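PDB 1DYQ: enterotoxin type A from Staphylococcus aureus, which acts as a zinc-dependent superantigen, binding MHC class II and T-cell receptor molecules to activate host T cells, and causes staphylococcal food poisoning. Local coordinates for residues A[151-156]-A[195-200]. The protein carries 3 engineered substitutions. Numbering follows the deposited sequence.
Sequences VTVQEL and VNYDLF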
loop_
_atom_site.group_PDB
_atom_site.type_symbol
_atom_site.label_atom_id
_atom_site.label_comp_id
_atom_site.label_asym_id
_atom_site.label_seq_id
_atom_site.Cartn_x
_atom_site.Cartn_y
_atom_site.Cartn_z
ATOM N N VAL A 151 1.309 -2.434 -12.083
ATOM C CA VAL A 151 1.424 -2.753 -10.671
ATOM C C VAL A 151 0.602 -1.785 -9.839
ATOM O O VAL A 151 0.465 -0.613 -10.173
ATOM C CB VAL A 151 2.891 -2.726 -10.219
ATOM C CG1 VAL A 151 3.489 -1.313 -10.373
ATOM C CG2 VAL A 151 3.070 -3.226 -8.808
ATOM N N THR A 152 0.029 -2.267 -8.719
ATOM C CA THR A 152 -0.676 -1.328 -7.859
ATOM C C THR A 152 0.385 -0.401 -7.188
ATOM O O THR A 152 1.459 -0.867 -6.809
ATOM C CB THR A 152 -1.531 -1.956 -6.776
ATOM O OG1 THR A 152 -0.842 -2.752 -5.859
ATOM C CG2 THR A 152 -2.682 -2.766 -7.438
ATOM N N VAL A 153 -0.044 0.822 -6.996
ATOM C CA VAL A 153 0.750 1.732 -6.128
ATOM C C VAL A 153 0.858 1.131 -4.747
ATOM O O VAL A 153 1.934 1.126 -4.122
ATOM C CB VAL A 153 0.177 3.132 -6.086
ATOM C CG1 VAL A 153 0.913 3.961 -5.006
ATOM C CG2 VAL A 153 0.309 3.825 -7.440
ATOM N N GLN A 154 -0.199 0.462 -4.235
ATOM C CA GLN A 154 -0.143 -0.230 -2.968
ATOM C C GLN A 154 1.014 -1.185 -2.848
ATOM O O GLN A 154 1.754 -1.170 -1.855
ATOM C CB GLN A 154 -1.497 -0.965 -2.677
ATOM C CG GLN A 154 -1.428 -1.832 -1.439
ATOM C CD GLN A 154 -2.806 -2.354 -0.956
ATOM O OE1 GLN A 154 -2.867 -2.808 0.193
ATOM N NE2 GLN A 154 -3.762 -2.330 -1.828
ATOM N N GLU A 155 1.265 -2.038 -3.844
ATOM C CA GLU A 155 2.360 -2.986 -3.810
ATOM C C GLU A 155 3.721 -2.279 -3.623
ATOM O O GLU A 155 4.554 -2.763 -2.895
ATOM C CB GLU A 155 2.382 -3.873 -5.051
ATOM C CG GLU A 155 3.585 -4.780 -5.167
ATOM C CD GLU A 155 3.503 -5.785 -6.282
ATOM O OE1 GLU A 155 2.385 -6.091 -6.761
ATOM O OE2 GLU A 155 4.576 -6.286 -6.718
ATOM N N LEU A 156 3.878 -1.179 -4.347
ATOM C CA LEU A 156 5.142 -0.424 -4.269
ATOM C C LEU A 156 5.251 0.349 -2.963
ATOM O O LEU A 156 6.341 0.312 -2.339
ATOM C CB LEU A 156 5.222 0.580 -5.425
ATOM C CG LEU A 156 5.129 -0.031 -6.836
ATOM C CD1 LEU A 156 5.196 1.089 -7.859
ATOM C CD2 LEU A 156 6.203 -1.074 -7.058
ATOM N N VAL A 195 1.836 9.791 -8.773
ATOM C CA VAL A 195 1.134 9.697 -7.498
ATOM C C VAL A 195 2.100 10.090 -6.378
ATOM O O VAL A 195 3.261 9.691 -6.380
ATOM C CB VAL A 195 0.665 8.243 -7.239
ATOM C CG1 VAL A 195 0.025 8.143 -5.876
ATOM C CG2 VAL A 195 -0.328 7.856 -8.348
ATOM N N ASN A 196 1.604 10.955 -5.480
ATOM C CA ASN A 196 2.474 11.250 -4.316
ATOM C C ASN A 196 1.647 11.192 -3.047
ATOM O O ASN A 196 0.492 11.585 -3.019
ATOM C CB ASN A 196 3.325 12.433 -4.456
ATOM C CG ASN A 196 2.736 13.552 -5.282
ATOM O OD1 ASN A 196 3.083 13.670 -6.472
ATOM N ND2 ASN A 196 1.867 14.299 -4.658
ATOM N N TYR A 197 2.311 10.727 -1.997
ATOM C CA TYR A 197 1.645 10.626 -0.709
ATOM C C TYR A 197 2.503 11.309 0.372
ATOM O O TYR A 197 3.717 11.081 0.401
ATOM C CB TYR A 197 1.487 9.167 -0.265
ATOM C CG TYR A 197 0.550 8.336 -1.106
ATOM C CD1 TYR A 197 -0.692 8.793 -1.482
ATOM C CD2 TYR A 197 0.905 7.033 -1.446
ATOM C CE1 TYR A 197 -1.532 8.017 -2.273
ATOM C CE2 TYR A 197 0.074 6.234 -2.199
ATOM C CZ TYR A 197 -1.157 6.726 -2.583
ATOM O OH TYR A 197 -1.995 5.955 -3.356
ATOM N N ASP A 198 1.828 12.016 1.228
ATOM C CA ASP A 198 2.506 12.560 2.448
ATOM C C ASP A 198 2.599 11.423 3.438
ATOM O O ASP A 198 1.602 10.790 3.806
ATOM C CB ASP A 198 1.678 13.743 2.930
ATOM C CG ASP A 198 2.185 14.349 4.232
ATOM O OD1 ASP A 198 2.986 13.711 4.891
ATOM O OD2 ASP A 198 1.743 15.488 4.524
ATOM N N LEU A 199 3.823 11.090 3.882
ATOM C CA LEU A 199 4.023 9.945 4.755
ATOM C C LEU A 199 3.377 10.153 6.115
ATOM O O LEU A 199 3.200 9.139 6.809
ATOM C CB LEU A 199 5.522 9.633 4.894
ATOM C CG LEU A 199 6.219 9.212 3.599
ATOM C CD1 LEU A 199 7.746 9.107 3.831
ATOM C CD2 LEU A 199 5.719 7.847 3.133
ATOM N N PHE A 200 3.082 11.371 6.500
ATOM C CA PHE A 200 2.399 11.687 7.749
ATOM C C PHE A 200 1.079 12.388 7.519
ATOM O O PHE A 200 0.529 13.051 8.412
ATOM C CB PHE A 200 3.305 12.569 8.638
ATOM C CG PHE A 200 4.557 11.874 9.055
ATOM C CD1 PHE A 200 4.536 10.918 10.071
ATOM C CD2 PHE A 200 5.771 12.080 8.404
ATOM C CE1 PHE A 200 5.667 10.277 10.480
ATOM C CE2 PHE A 200 6.918 11.437 8.810
ATOM C CZ PHE A 200 6.879 10.524 9.853
#
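Val153 meets Val195 and Tyr197 with its two methyl groups, one for each partner. CG1 lies 3.7 Å from Tyr197 CE2, approaching the ring obliquely near its hydroxyl end. CG2 points to the other neighbour and sits 4.2 Å from Val195 CG2, a looser methyl-to-methyl contact. The split follows from the valine torsion: CG1 is anti to the backbone N (chi1 171°), which leaves CG2 beside that N. Val195 and Tyr197 are two apart on strand 195-198, so both side chains project from the same side of it, toward the helix. Val195 CG1 rests 3.7 Å above one face of the Tyr197 ring, offset toward the rim. The Tyr197 side chain also touches Asp157 and Arg161, further along helix 153-168.

Val153 opens that helix, just after the N-cap residue Thr152. Thr152 OG1 accepts a capping hydrogen bond from Glu155 N at 3.0 Å, closing the first turn. Phe187 and Ile220 pack on Val153 as well. The contact thus joins the start of the long helix to strand 195-198 of the sheet in the beta-grasp domain. The zinc ion lies about 12 Å from the Val195 side chain, so the contact is not part of the metal site.

Everything that touches between the segments is carbon against carbon, apart from the tyrosine hydroxyl near Val153 CG1. Helix and strand are held here by dispersion and burial of apolar surface, without directional bonds.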